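Local coordinates for probable chemoreceptor (Methyl-accepting chemotaxis) transmembrane protein (Rhizobium meliloti, PDB 6D8V) that acts as a chemotactic sensor for quaternary ammonium compounds, binding 1,1-dimethyl-prolinium in its sensory domain, at residues Glu28-Ala33 with Ile154-Met159; Gly70-Glu75 with Gly169-Leu174; Glu123-Ala128 with Ile165-Val170; Ala135-Tyr140 with Thr150-Ala155. All coordinates share one frame; numbering follows the deposited sequence.

Contact 1: residues Glu28-Ala33 with Ile154-Met159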
loop_
_atom_site.group_PDB
_atom_site.type_symbol
_atom_site.label_atom_id
_atom_site.label_comp_id
_atom_site.label_asym_id
_atom_site.label_seq_id
_atom_site.Cartn_x
_atom_site.Cartn_y
_atom_site.Cartn_z
ATOM N N GLU A 28 6.491 8.542 4.118
ATOM C CA GLU A 28 6.727 9.641 3.184
ATOM C C GLU A 28 5.617 9.732 2.142
ATOM O O GLU A 28 5.182 10.838 1.786
ATOM C CB GLU A 28 8.095 9.487 2.512
ATOM C CG GLU A 28 9.263 9.819 3.430
ATOM C CD GLU A 28 10.606 9.734 2.736
ATOM O OE1 GLU A 28 11.382 8.804 3.040
ATOM O OE2 GLU A 28 10.886 10.602 1.886
ATOM N N LEU A 29 5.138 8.579 1.642
ATOM C CA LEU A 29 3.998 8.597 0.726
ATOM C C LEU A 29 2.729 9.024 1.448
ATOM O O LEU A 29 1.955 9.834 0.925
ATOM C CB LEU A 29 3.785 7.228 0.072
ATOM C CG LEU A 29 4.793 6.758 -0.974
ATOM C CD1 LEU A 29 4.271 5.521 -1.714
ATOM C CD2 LEU A 29 5.125 7.873 -1.954
ATOM N N ALA A 30 2.497 8.486 2.651
ATOM C CA ALA A 30 1.341 8.913 3.434
ATOM C C ALA A 30 1.308 10.429 3.577
ATOM O O ALA A 30 0.248 11.052 3.429
ATOM C CB ALA A 30 1.356 8.244 4.811
ATOM N N ALA A 31 2.465 11.042 3.848
ATOM C CA ALA A 31 2.541 12.498 3.944
ATOM C C ALA A 31 2.203 13.167 2.617
ATOM O O ALA A 31 1.504 14.191 2.589
ATOM C CB ALA A 31 3.931 12.923 4.399
ATOM N N ALA A 32 2.705 12.616 1.506
ATOM C CA ALA A 32 2.371 13.170 0.197
ATOM C C ALA A 32 0.891 13.000 -0.120
ATOM O O ALA A 32 0.286 13.873 -0.749
ATOM C CB ALA A 32 3.227 12.514 -0.888
ATOM N N ALA A 33 0.287 11.895 0.310
ATOM C CA ALA A 33 -1.150 11.734 0.119
ATOM C C ALA A 33 -1.920 12.753 0.955
ATOM O O ALA A 33 -2.812 13.441 0.446
ATOM C CB ALA A 33 -1.573 10.300 0.458
ATOM N N ILE A 154 -2.753 3.934 0.086
ATOM C CA ILE A 154 -2.781 4.860 1.208
ATOM C C ILE A 154 -3.766 5.962 0.844
ATOM O O ILE A 154 -3.561 6.696 -0.128
ATOM C CB ILE A 154 -1.382 5.409 1.509
ATOM C CG1 ILE A 154 -0.480 4.260 1.952
ATOM C CG2 ILE A 154 -1.428 6.476 2.582
ATOM C CD1 ILE A 154 0.953 4.661 2.184
ATOM N N ALA A 155 -4.850 6.069 1.603
ATOM C CA ALA A 155 -5.930 6.984 1.271
ATOM C C ALA A 155 -6.229 7.893 2.454
ATOM O O ALA A 155 -6.124 7.489 3.617
ATOM C CB ALA A 155 -7.203 6.234 0.862
ATOM N N TYR A 156 -6.599 9.129 2.135
ATOM C CA TYR A 156 -6.912 10.169 3.099
ATOM C C TYR A 156 -8.233 10.826 2.735
ATOM O O TYR A 156 -8.573 10.939 1.552
ATOM C CB TYR A 156 -5.811 11.239 3.145
ATOM C CG TYR A 156 -4.727 10.954 4.152
ATOM C CD1 TYR A 156 -3.610 10.210 3.802
ATOM C CD2 TYR A 156 -4.821 11.425 5.458
ATOM C CE1 TYR A 156 -2.611 9.949 4.731
ATOM C CE2 TYR A 156 -3.837 11.158 6.387
ATOM C CZ TYR A 156 -2.735 10.420 6.018
ATOM O OH TYR A 156 -1.749 10.148 6.939
ATOM N N PRO A 157 -8.999 11.263 3.729
ATOM C CA PRO A 157 -10.222 12.015 3.431
ATOM C C PRO A 157 -9.888 13.396 2.897
ATOM O O PRO A 157 -8.976 14.067 3.387
ATOM C CB PRO A 157 -10.934 12.097 4.788
ATOM C CG PRO A 157 -10.271 11.061 5.651
ATOM C CD PRO A 157 -8.861 10.961 5.162
ATOM N N VAL A 158 -10.629 13.813 1.875
ATOM C CA VAL A 158 -10.524 15.156 1.318
ATOM C C VAL A 158 -11.653 15.992 1.907
ATOM O O VAL A 158 -12.831 15.638 1.769
ATOM C CB VAL A 158 -10.586 15.137 -0.218
ATOM C CG1 VAL A 158 -10.571 16.552 -0.767
ATOM C CG2 VAL A 158 -9.427 14.347 -0.786
ATOM N N MET A 159 -11.299 17.100 2.563
ATOM C CA MET A 159 -12.259 17.939 3.267
ATOM C C MET A 159 -12.391 19.297 2.588
ATOM O O MET A 159 -11.413 19.845 2.073
ATOM C CB MET A 159 -11.850 18.136 4.727
ATOM C CG MET A 159 -11.613 16.851 5.491
ATOM S SD MET A 159 -13.118 15.916 5.808
ATOM C CE MET A 159 -14.072 17.130 6.716
#

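Contact 2: residues Gly70-Glu75 with Gly169-Leu174. With PBE (1,1-dimethyl-prolinium), chain C.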
loop_
_atom_site.group_PDB
_atom_site.type_symbol
_atom_site.label_atom_id
_atom_site.label_comp_id
_atom_site.label_asym_id
_atom_site.label_seq_id
_atom_site.Cartn_x
_atom_site.Cartn_y
_atom_site.Cartn_z
ATOM N N GLY A 70 0.685 5.105 -8.375
ATOM C CA GLY A 70 -0.432 5.869 -8.898
ATOM C C GLY A 70 -0.992 6.805 -7.862
ATOM O O GLY A 70 -0.810 6.618 -6.651
ATOM N N SER A 71 -1.690 7.830 -8.352
ATOM C CA SER A 71 -2.318 8.857 -7.534
ATOM C C SER A 71 -3.748 9.031 -8.021
ATOM O O SER A 71 -3.980 9.162 -9.229
ATOM C CB SER A 71 -1.542 10.181 -7.630
ATOM O OG SER A 71 -1.979 11.131 -6.674
ATOM N N TRP A 72 -4.709 9.030 -7.099
ATOM C CA TRP A 72 -6.107 9.028 -7.504
ATOM C C TRP A 72 -6.931 9.906 -6.571
ATOM O O TRP A 72 -6.437 10.441 -5.569
ATOM C CB TRP A 72 -6.660 7.599 -7.545
ATOM C CG TRP A 72 -6.303 6.801 -6.336
ATOM C CD1 TRP A 72 -5.198 6.009 -6.169
ATOM C CD2 TRP A 72 -7.047 6.708 -5.118
ATOM N NE1 TRP A 72 -5.217 5.428 -4.927
ATOM C CE2 TRP A 72 -6.342 5.841 -4.262
ATOM C CE3 TRP A 72 -8.245 7.267 -4.671
ATOM C CZ2 TRP A 72 -6.792 5.525 -2.986
ATOM C CZ3 TRP A 72 -8.687 6.955 -3.402
ATOM C CH2 TRP A 72 -7.965 6.091 -2.576
ATOM N N PHE A 73 -8.206 10.051 -6.929
ATOM C CA PHE A 73 -9.178 10.749 -6.093
ATOM C C PHE A 73 -10.576 10.265 -6.450
ATOM O O PHE A 73 -11.019 10.437 -7.590
ATOM C CB PHE A 73 -9.079 12.261 -6.269
ATOM C CG PHE A 73 -10.266 12.999 -5.723
ATOM C CD1 PHE A 73 -10.480 13.066 -4.357
ATOM C CD2 PHE A 73 -11.181 13.603 -6.572
ATOM C CE1 PHE A 73 -11.576 13.732 -3.847
ATOM C CE2 PHE A 73 -12.281 14.274 -6.065
ATOM C CZ PHE A 73 -12.478 14.338 -4.701
ATOM N N ALA A 74 -11.270 9.677 -5.480
ATOM C CA ALA A 74 -12.673 9.313 -5.625
ATOM C C ALA A 74 -13.526 10.346 -4.902
ATOM O O ALA A 74 -13.347 10.576 -3.701
ATOM C CB ALA A 74 -12.944 7.914 -5.076
ATOM N N GLU A 75 -14.447 10.957 -5.628
ATOM C CA GLU A 75 -15.234 12.074 -5.129
ATOM C C GLU A 75 -16.611 11.602 -4.676
ATOM O O GLU A 75 -17.312 10.915 -5.427
ATOM C CB GLU A 75 -15.373 13.147 -6.211
ATOM C CG GLU A 75 -16.628 13.994 -6.098
ATOM C CD GLU A 75 -17.645 13.679 -7.179
ATOM O OE1 GLU A 75 -17.547 12.598 -7.794
ATOM O OE2 GLU A 75 -18.542 14.517 -7.415
ATOM N N GLY A 169 -5.830 9.261 -2.578
ATOM C CA GLY A 169 -4.860 8.291 -2.104
ATOM C C GLY A 169 -3.744 8.051 -3.101
ATOM O O GLY A 169 -3.762 8.545 -4.229
ATOM N N VAL A 170 -2.779 7.248 -2.665
ATOM C CA VAL A 170 -1.576 6.917 -3.417
ATOM C C VAL A 170 -1.408 5.400 -3.390
ATOM O O VAL A 170 -1.882 4.728 -2.466
ATOM C CB VAL A 170 -0.358 7.642 -2.794
ATOM C CG1 VAL A 170 0.953 7.133 -3.356
ATOM C CG2 VAL A 170 -0.495 9.132 -3.004
ATOM N N ASP A 171 -0.730 4.848 -4.400
ATOM C CA ASP A 171 -0.621 3.392 -4.522
ATOM C C ASP A 171 0.822 2.924 -4.452
ATOM O O ASP A 171 1.731 3.596 -4.941
ATOM C CB ASP A 171 -1.244 2.866 -5.828
ATOM C CG ASP A 171 -2.694 3.239 -5.962
ATOM O OD1 ASP A 171 -3.364 3.450 -4.919
ATOM O OD2 ASP A 171 -3.164 3.331 -7.113
ATOM N N ILE A 172 1.016 1.759 -3.840
ATOM C CA ILE A 172 2.290 1.056 -3.818
ATOM C C ILE A 172 2.049 -0.300 -4.459
ATOM O O ILE A 172 1.294 -1.121 -3.919
ATOM C CB ILE A 172 2.839 0.888 -2.394
ATOM C CG1 ILE A 172 2.919 2.241 -1.677
ATOM C CG2 ILE A 172 4.201 0.227 -2.435
ATOM C CD1 ILE A 172 3.514 2.159 -0.280
ATOM N N SER A 173 2.662 -0.523 -5.616
ATOM C CA SER A 173 2.517 -1.801 -6.287
ATOM C C SER A 173 3.224 -2.885 -5.489
ATOM O O SER A 173 4.281 -2.654 -4.892
ATOM C CB SER A 173 3.084 -1.729 -7.701
ATOM O OG SER A 173 4.493 -1.844 -7.697
ATOM N N LEU A 174 2.627 -4.076 -5.463
ATOM C CA LEU A 174 3.268 -5.169 -4.752
ATOM C C LEU A 174 4.628 -5.503 -5.348
ATOM O O LEU A 174 5.476 -6.082 -4.656
ATOM C CB LEU A 174 2.358 -6.393 -4.749
ATOM C CG LEU A 174 1.487 -6.634 -3.512
ATOM C CD1 LEU A 174 0.972 -5.343 -2.942
ATOM C CD2 LEU A 174 0.320 -7.550 -3.871
HETATM N N PBE C . -7.381 2.798 -7.704
HETATM C CD PBE C . -7.574 3.358 -6.538
HETATM C CA PBE C . -8.159 1.502 -7.545
HETATM C CB PBE C . -9.482 2.009 -6.843
HETATM C CG PBE C . -9.119 2.989 -6.135
HETATM C CE PBE C . -7.932 3.660 -8.771
HETATM C CF PBE C . -5.946 2.530 -7.920
HETATM C C PBE C . -8.445 0.766 -8.756
HETATM O O PBE C . -9.350 -0.112 -8.742
HETATM O OXT PBE C . -7.790 0.966 -9.813
#

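Contact 3: residues Glu123-Ala128 with Ile165-Val170. With PBE (1,1-dimethyl-prolinium), chain C.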
loop_
_atom_site.group_PDB
_atom_site.type_symbol
_atom_site.label_atom_id
_atom_site.label_comp_id
_atom_site.label_asym_id
_atom_site.label_seq_id
_atom_site.Cartn_x
_atom_site.Cartn_y
_atom_site.Cartn_z
ATOM N N GLU A 123 -12.335 -1.158 0.421
ATOM C CA GLU A 123 -11.433 -0.772 1.495
ATOM C C GLU A 123 -10.788 0.581 1.219
ATOM O O GLU A 123 -10.687 1.416 2.119
ATOM C CB GLU A 123 -10.372 -1.848 1.695
ATOM C CG GLU A 123 -10.495 -2.573 3.011
ATOM C CD GLU A 123 -9.272 -3.398 3.310
ATOM O OE1 GLU A 123 -8.529 -3.710 2.357
ATOM O OE2 GLU A 123 -9.050 -3.725 4.493
ATOM N N TRP A 124 -10.341 0.818 -0.018
ATOM C CA TRP A 124 -9.565 2.022 -0.302
ATOM C C TRP A 124 -10.380 3.290 -0.107
ATOM O O TRP A 124 -9.794 4.358 0.106
ATOM C CB TRP A 124 -9.013 1.968 -1.725
ATOM C CG TRP A 124 -10.066 1.662 -2.740
ATOM C CD1 TRP A 124 -10.401 0.434 -3.234
ATOM C CD2 TRP A 124 -10.946 2.604 -3.365
ATOM N NE1 TRP A 124 -11.428 0.559 -4.146
ATOM C CE2 TRP A 124 -11.777 1.881 -4.244
ATOM C CE3 TRP A 124 -11.099 3.994 -3.276
ATOM C CZ2 TRP A 124 -12.752 2.497 -5.026
ATOM C CZ3 TRP A 124 -12.066 4.604 -4.054
ATOM C CH2 TRP A 124 -12.881 3.854 -4.917
ATOM N N TYR A 125 -11.708 3.200 -0.164
ATOM C CA TYR A 125 -12.571 4.333 0.146
ATOM C C TYR A 125 -13.180 4.254 1.540
ATOM O O TYR A 125 -13.174 5.249 2.274
ATOM C CB TYR A 125 -13.696 4.441 -0.887
ATOM C CG TYR A 125 -14.340 5.811 -0.931
ATOM C CD1 TYR A 125 -15.299 6.181 0.002
ATOM C CD2 TYR A 125 -13.977 6.741 -1.898
ATOM C CE1 TYR A 125 -15.884 7.436 -0.031
ATOM C CE2 TYR A 125 -14.556 7.996 -1.938
ATOM C CZ TYR A 125 -15.507 8.338 -1.004
ATOM O OH TYR A 125 -16.080 9.588 -1.054
ATOM N N GLY A 126 -13.676 3.078 1.931
ATOM C CA GLY A 126 -14.405 2.974 3.184
ATOM C C GLY A 126 -13.546 3.246 4.406
ATOM O O GLY A 126 -13.951 3.984 5.310
ATOM N N LEU A 127 -12.349 2.658 4.451
ATOM C CA LEU A 127 -11.503 2.768 5.638
ATOM C C LEU A 127 -11.255 4.224 6.013
ATOM O O LEU A 127 -11.538 4.648 7.139
ATOM C CB LEU A 127 -10.178 2.040 5.408
ATOM C CG LEU A 127 -10.208 0.515 5.278
ATOM C CD1 LEU A 127 -8.794 -0.020 5.124
ATOM C CD2 LEU A 127 -10.892 -0.107 6.479
ATOM N N ALA A 128 -10.722 5.007 5.071
ATOM C CA ALA A 128 -10.436 6.410 5.344
ATOM C C ALA A 128 -11.704 7.209 5.618
ATOM O O ALA A 128 -11.695 8.112 6.461
ATOM C CB ALA A 128 -9.667 7.025 4.175
ATOM N N ILE A 165 -15.714 15.603 0.975
ATOM C CA ILE A 165 -16.223 15.563 -0.391
ATOM C C ILE A 165 -15.651 14.406 -1.196
ATOM O O ILE A 165 -15.962 14.286 -2.387
ATOM C CB ILE A 165 -15.966 16.895 -1.124
ATOM C CG1 ILE A 165 -14.462 17.158 -1.228
ATOM C CG2 ILE A 165 -16.687 18.042 -0.426
ATOM C CD1 ILE A 165 -14.111 18.430 -1.980
ATOM N N GLY A 166 -14.827 13.561 -0.597
ATOM C CA GLY A 166 -14.278 12.424 -1.303
ATOM C C GLY A 166 -13.007 11.934 -0.632
ATOM O O GLY A 166 -12.647 12.376 0.461
ATOM N N VAL A 167 -12.335 11.020 -1.326
ATOM C CA VAL A 167 -11.128 10.374 -0.824
ATOM C C VAL A 167 -10.042 10.479 -1.884
ATOM O O VAL A 167 -10.286 10.176 -3.055
ATOM C CB VAL A 167 -11.382 8.894 -0.472
ATOM C CG1 VAL A 167 -10.079 8.217 -0.069
ATOM C CG2 VAL A 167 -12.432 8.767 0.622
ATOM N N SER A 168 -8.846 10.888 -1.474
ATOM C CA SER A 168 -7.652 10.833 -2.304
ATOM C C SER A 168 -6.656 9.839 -1.713
ATOM O O SER A 168 -6.630 9.588 -0.505
ATOM C CB SER A 168 -7.005 12.216 -2.418
ATOM O OG SER A 168 -5.682 12.114 -2.921
ATOM N N GLY A 169 -5.830 9.261 -2.578
ATOM C CA GLY A 169 -4.860 8.291 -2.104
ATOM C C GLY A 169 -3.744 8.051 -3.101
ATOM O O GLY A 169 -3.762 8.545 -4.229
ATOM N N VAL A 170 -2.779 7.248 -2.665
ATOM C CA VAL A 170 -1.576 6.917 -3.417
ATOM C C VAL A 170 -1.408 5.400 -3.390
ATOM O O VAL A 170 -1.882 4.728 -2.466
ATOM C CB VAL A 170 -0.358 7.642 -2.794
ATOM C CG1 VAL A 170 0.953 7.133 -3.356
ATOM C CG2 VAL A 170 -0.495 9.132 -3.004
HETATM N N PBE C . -7.381 2.798 -7.704
HETATM C CD PBE C . -7.574 3.358 -6.538
HETATM C CA PBE C . -8.159 1.502 -7.545
HETATM C CB PBE C . -9.482 2.009 -6.843
HETATM C CG PBE C . -9.119 2.989 -6.135
HETATM C CE PBE C . -7.932 3.660 -8.771
HETATM C CF PBE C . -5.946 2.530 -7.920
HETATM C C PBE C . -8.445 0.766 -8.756
HETATM O O PBE C . -9.350 -0.112 -8.742
HETATM O OXT PBE C . -7.790 0.966 -9.813
#

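Contact 4: residues Ala135-Tyr140 with Thr150-Ala155. With PBE (1,1-dimethyl-prolinium), chain C.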
loop_
_atom_site.group_PDB
_atom_site.type_symbol
_atom_site.label_atom_id
_atom_site.label_comp_id
_atom_site.label_asym_id
_atom_site.label_seq_id
_atom_site.Cartn_x
_atom_site.Cartn_y
_atom_site.Cartn_z
ATOM N N ALA A 135 -5.560 5.991 6.066
ATOM C CA ALA A 135 -5.617 4.545 6.205
ATOM C C ALA A 135 -4.852 3.894 5.062
ATOM O O ALA A 135 -4.482 4.548 4.081
ATOM C CB ALA A 135 -7.068 4.053 6.250
ATOM N N ILE A 136 -4.632 2.583 5.202
ATOM C CA ILE A 136 -3.917 1.778 4.218
ATOM C C ILE A 136 -4.644 0.443 4.038
ATOM O O ILE A 136 -5.120 -0.157 5.006
ATOM C CB ILE A 136 -2.445 1.574 4.639
ATOM C CG1 ILE A 136 -1.646 0.921 3.506
ATOM C CG2 ILE A 136 -2.342 0.769 5.932
ATOM C CD1 ILE A 136 -0.140 0.964 3.718
ATOM N N THR A 137 -4.726 -0.022 2.797
ATOM C CA THR A 137 -5.594 -1.139 2.450
ATOM C C THR A 137 -4.853 -2.471 2.478
ATOM O O THR A 137 -3.633 -2.552 2.330
ATOM C CB THR A 137 -6.204 -0.951 1.056
ATOM O OG1 THR A 137 -5.184 -1.118 0.059
ATOM C CG2 THR A 137 -6.826 0.425 0.918
ATOM N N GLN A 138 -5.622 -3.532 2.665
ATOM C CA GLN A 138 -5.105 -4.856 2.392
ATOM C C GLN A 138 -4.810 -4.961 0.901
ATOM O O GLN A 138 -5.448 -4.293 0.080
ATOM C CB GLN A 138 -6.096 -5.944 2.815
ATOM C CG GLN A 138 -6.243 -6.118 4.324
ATOM C CD GLN A 138 -5.012 -6.720 4.978
ATOM O OE1 GLN A 138 -4.110 -7.210 4.301
ATOM N NE2 GLN A 138 -4.970 -6.684 6.305
ATOM N N PRO A 139 -3.838 -5.786 0.528
ATOM C CA PRO A 139 -3.471 -5.884 -0.884
ATOM C C PRO A 139 -4.661 -6.305 -1.733
ATOM O O PRO A 139 -5.386 -7.247 -1.396
ATOM C CB PRO A 139 -2.348 -6.928 -0.886
ATOM C CG PRO A 139 -2.518 -7.675 0.368
ATOM C CD PRO A 139 -3.064 -6.714 1.365
ATOM N N TYR A 140 -4.861 -5.585 -2.835
ATOM C CA TYR A 140 -5.992 -5.839 -3.714
ATOM C C TYR A 140 -5.558 -5.602 -5.150
ATOM O O TYR A 140 -4.601 -4.863 -5.418
ATOM C CB TYR A 140 -7.197 -4.952 -3.372
ATOM C CG TYR A 140 -6.986 -3.499 -3.744
ATOM C CD1 TYR A 140 -6.255 -2.652 -2.921
ATOM C CD2 TYR A 140 -7.504 -2.978 -4.921
ATOM C CE1 TYR A 140 -6.048 -1.333 -3.254
ATOM C CE2 TYR A 140 -7.305 -1.656 -5.264
ATOM C CZ TYR A 140 -6.575 -0.836 -4.428
ATOM O OH TYR A 140 -6.371 0.486 -4.766
ATOM N N THR A 150 -1.329 -5.771 -8.697
ATOM C CA THR A 150 -1.675 -5.894 -7.287
ATOM C C THR A 150 -0.952 -4.826 -6.468
ATOM O O THR A 150 0.274 -4.707 -6.527
ATOM C CB THR A 150 -1.316 -7.290 -6.786
ATOM O OG1 THR A 150 0.056 -7.563 -7.099
ATOM C CG2 THR A 150 -2.177 -8.327 -7.470
ATOM N N MET A 151 -1.714 -4.052 -5.702
ATOM C CA MET A 151 -1.167 -2.892 -5.015
ATOM C C MET A 151 -1.867 -2.716 -3.674
ATOM O O MET A 151 -2.947 -3.267 -3.431
ATOM C CB MET A 151 -1.355 -1.619 -5.842
ATOM C CG MET A 151 -2.826 -1.316 -6.057
ATOM S SD MET A 151 -3.153 0.133 -7.048
ATOM C CE MET A 151 -2.259 -0.259 -8.551
ATOM N N THR A 152 -1.231 -1.934 -2.805
ATOM C CA THR A 152 -1.828 -1.428 -1.580
ATOM C C THR A 152 -1.991 0.081 -1.707
ATOM O O THR A 152 -1.180 0.747 -2.357
ATOM C CB THR A 152 -0.954 -1.752 -0.362
ATOM O OG1 THR A 152 -1.644 -1.368 0.834
ATOM C CG2 THR A 152 0.357 -0.993 -0.442
ATOM N N SER A 153 -3.032 0.627 -1.075
ATOM C CA SER A 153 -3.379 2.029 -1.260
ATOM C C SER A 153 -3.407 2.777 0.066
ATOM O O SER A 153 -4.019 2.318 1.037
ATOM C CB SER A 153 -4.721 2.164 -1.971
ATOM O OG SER A 153 -4.591 1.811 -3.326
ATOM N N ILE A 154 -2.753 3.934 0.086
ATOM C CA ILE A 154 -2.781 4.860 1.208
ATOM C C ILE A 154 -3.766 5.962 0.844
ATOM O O ILE A 154 -3.561 6.696 -0.128
ATOM C CB ILE A 154 -1.382 5.409 1.509
ATOM C CG1 ILE A 154 -0.480 4.260 1.952
ATOM C CG2 ILE A 154 -1.428 6.476 2.582
ATOM C CD1 ILE A 154 0.953 4.661 2.184
ATOM N N ALA A 155 -4.850 6.069 1.603
ATOM C CA ALA A 155 -5.930 6.984 1.271
ATOM C C ALA A 155 -6.229 7.893 2.454
ATOM O O ALA A 155 -6.124 7.489 3.617
ATOM C CB ALA A 155 -7.203 6.234 0.862
HETATM N N PBE C . -7.381 2.798 -7.704
HETATM C CD PBE C . -7.574 3.358 -6.538
HETATM C CA PBE C . -8.159 1.502 -7.545
HETATM C CB PBE C . -9.482 2.009 -6.843
HETATM C CG PBE C . -9.119 2.989 -6.135
HETATM C CE PBE C . -7.932 3.660 -8.771
HETATM C CF PBE C . -5.946 2.530 -7.920
HETATM C C PBE C . -8.445 0.766 -8.756
HETATM O O PBE C . -9.350 -0.112 -8.742
HETATM O OXT PBE C . -7.790 0.966 -9.813
#

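Contact 1: residues Glu28-Ala33 with Ile154-Met159
Leu29 O accepts the backbone N-H of Ala33, with 2.7 Å between Ala33 N and Leu29 O, in the turn whose residues Leu29, Ala30 and Ala33 meet Ile154 and Tyr156 of the strand. Across the contact the side chains meet mainly through apolar groups. The methyl CG2 of Ile154 carries much of it: CG1 lies beside the backbone N (chi1 -64°), which leaves CG2 anti to that N and set against the helix. There CG2 stands 3.8 Å from Ala30 CA and 4.0 Å from Ala30 CB, while CD1 reaches 4.4 Å to Leu29 CB. Two residues on, the Tyr156 ring comes up beside the same turn. Its CD1 touches Ala33 CB at 3.9 Å, and its CE1 lies 3.3 Å from Ala30 O, both approached obliquely. The segments run in roughly the same direction, 30° apart with axes 8.2 Å from each other at closest. In the PDC-type sensor fold, part of the Cache group, a long N-terminal helix, here 2-45, lies along the sheet; here the small Ala30 and Ala33 probably let the strand come close. An alanine in place of Tyr156 would probably open a gap beside Ala30 and Ala33, since their contacts with the ring would be lost. The same ring also touches Arg34 and Ser37 of the same helix, while Ala155 points away from it and touches Trp72.

Contact 2: residues Gly70-Glu75 with Gly169-Leu174
Trp72 NE1 donates to Asp171 OD1 across 2.7 Å, OD1 lying near the indole plane and met on its syn side, 32° out of the carboxylate plane. Ser153 OG is a second partner of OD1, so that oxygen is gripped from two residues, which probably fixes the rotation of the carboxylate. Its other oxygen, OD2, is turned to the ligand: it stands 3.0 Å from the methyl CF of 1,1-dimethyl-prolinium and 4.3 Å from the ligand's quaternary N, where its negative charge would probably help to balance the cation. Behind these groups the strands pair antiparallel. Trp72 and Gly169 form a hydrogen-bonded pair, with 3.1 Å from Trp72 N to Gly169 O and 3.3 Å from Gly169 N to Trp72 O; Ser71 and Val170 follow as a non-hydrogen-bonded pair. Trp72 CG sits between the backbone N and the carbonyl carbon (chi1 46°), and the indole lies across Gly169, its pair in the next strand. Gly169 CA makes a CH-pi contact over the six-membered ring, 3.7 Å from its centroid, in a place where a side chain would collide with CZ2. The opposite face of the indole takes ligand atom CD, offset toward the rim and 3.5 Å from Trp72 NE1. With Tyr102, Phe116, Trp124 and Tyr140 also lining the pocket, this is the aromatic box with an acidic residue familiar from proteins that bind quaternary ammonium groups.

Contact 3: residues Glu123-Ala128 with Ile165-Val170
Val167 gives up the most surface here, and Tyr125 covers it. The methyl CG2 of Val167 sits over the centre of the phenol ring in a CH-pi contact, 3.4 Å from the centroid and 11° off the ring normal. Tyr125 CG is anti to the backbone N (chi1 -160°), and from there the ring turns one face to Val167. Further out, Tyr125 OH passes 3.4 Å from Gly166 CA, a residue whose backbone angles by themselves call for glycine. The other methyl of Val167, CG1, looks to the helix backbone and its next turn: it lies 3.9 Å from Trp124 O and 4.4 Å from Ala128 CB. Segment 123-128 runs at 117° to segment 165-170, on the face of the antiparallel sheet where the ligand binds; Ser168 and Val170 turn to the other face, against the long helix 2-45. That layering, a sheet between the N-terminal helix and the pocket elements, is the PDC sensor arrangement. Trp124 touches the strand little but uses its position for the ligand. Atom CG of 1,1-dimethyl-prolinium rests over the centre of the indole, 3.3 Å from Trp124 CD2, and Tyr125 CB backs the opposite face. Trp124 CZ3 lies at the edge of the Tyr125 ring, in its plane. Tyr125 is itself stacked with Tyr120, and the Trp124 ring meets Trp72 edge-to-face.

Contact 4: residues Ala135-Tyr140 with Thr150-Ala155
Ala135 and Ala155 exchange two backbone hydrogen bonds, each 2.9 Å from N to O, as an antiparallel hydrogen-bonded pair. Tyr140 and Met151 make the second such pair, and between them the register slips by one residue. There one backbone bond, Thr137 N to Ser153 O, is joined by side-chain bonds: Thr152 OG1 donates to Thr137 O at 2.8 Å, while Ser153 N donates to Thr137 OG1 at 3.0 Å. A further polar contact lies at the pocket, where Tyr140 OH gives a 2.6 Å bond to Ser153 OG, which is also bonded to Asp171. A phenylalanine in place of Tyr140 would probably leave Ser153 without that donor and its hydroxyl less firmly placed against Asp171. Among apolar contacts, Ile136 CD1 packs on Ile154 CG1 at 3.8 Å. Met151 lays CG over the Tyr140 ring, its sulfur making an oblique Met-aromatic contact. Met151 SD is 3.8 Å from PBE CF, a methyl of the bound 1,1-dimethyl-prolinium. The ligand's CA lies at the edge of the Tyr140 ring. Outside, strand 163-173 flanks 149-160 on its other edge, helix 123-131 touches Ala135 and Thr137, and helix 174-183 reaches Pro139 and Thr150.

All four contacts are largely buried, and all involve strand 149-160 or its neighbour 163-173 in one antiparallel sheet. Contacts 1 and 4 share strand 149-160, contacts 2 and 3 strand 163-173, and Ile154 O to Val170 N is one of the bonds joining the two strands. Contact 1 lies on the sheet face turned to the N-terminal helix and is mainly apolar; contact 3 is also helix on strand and free of hydrogen bonds across it, but on the pocket face. Contact 2 is a strand pairing, and contact 4 two short pairings with a loop bonded between them; both are rich in hydrogen bonds and linked through Ser153 and Asp171. Contacts 2, 3 and 4 each touch the ligand.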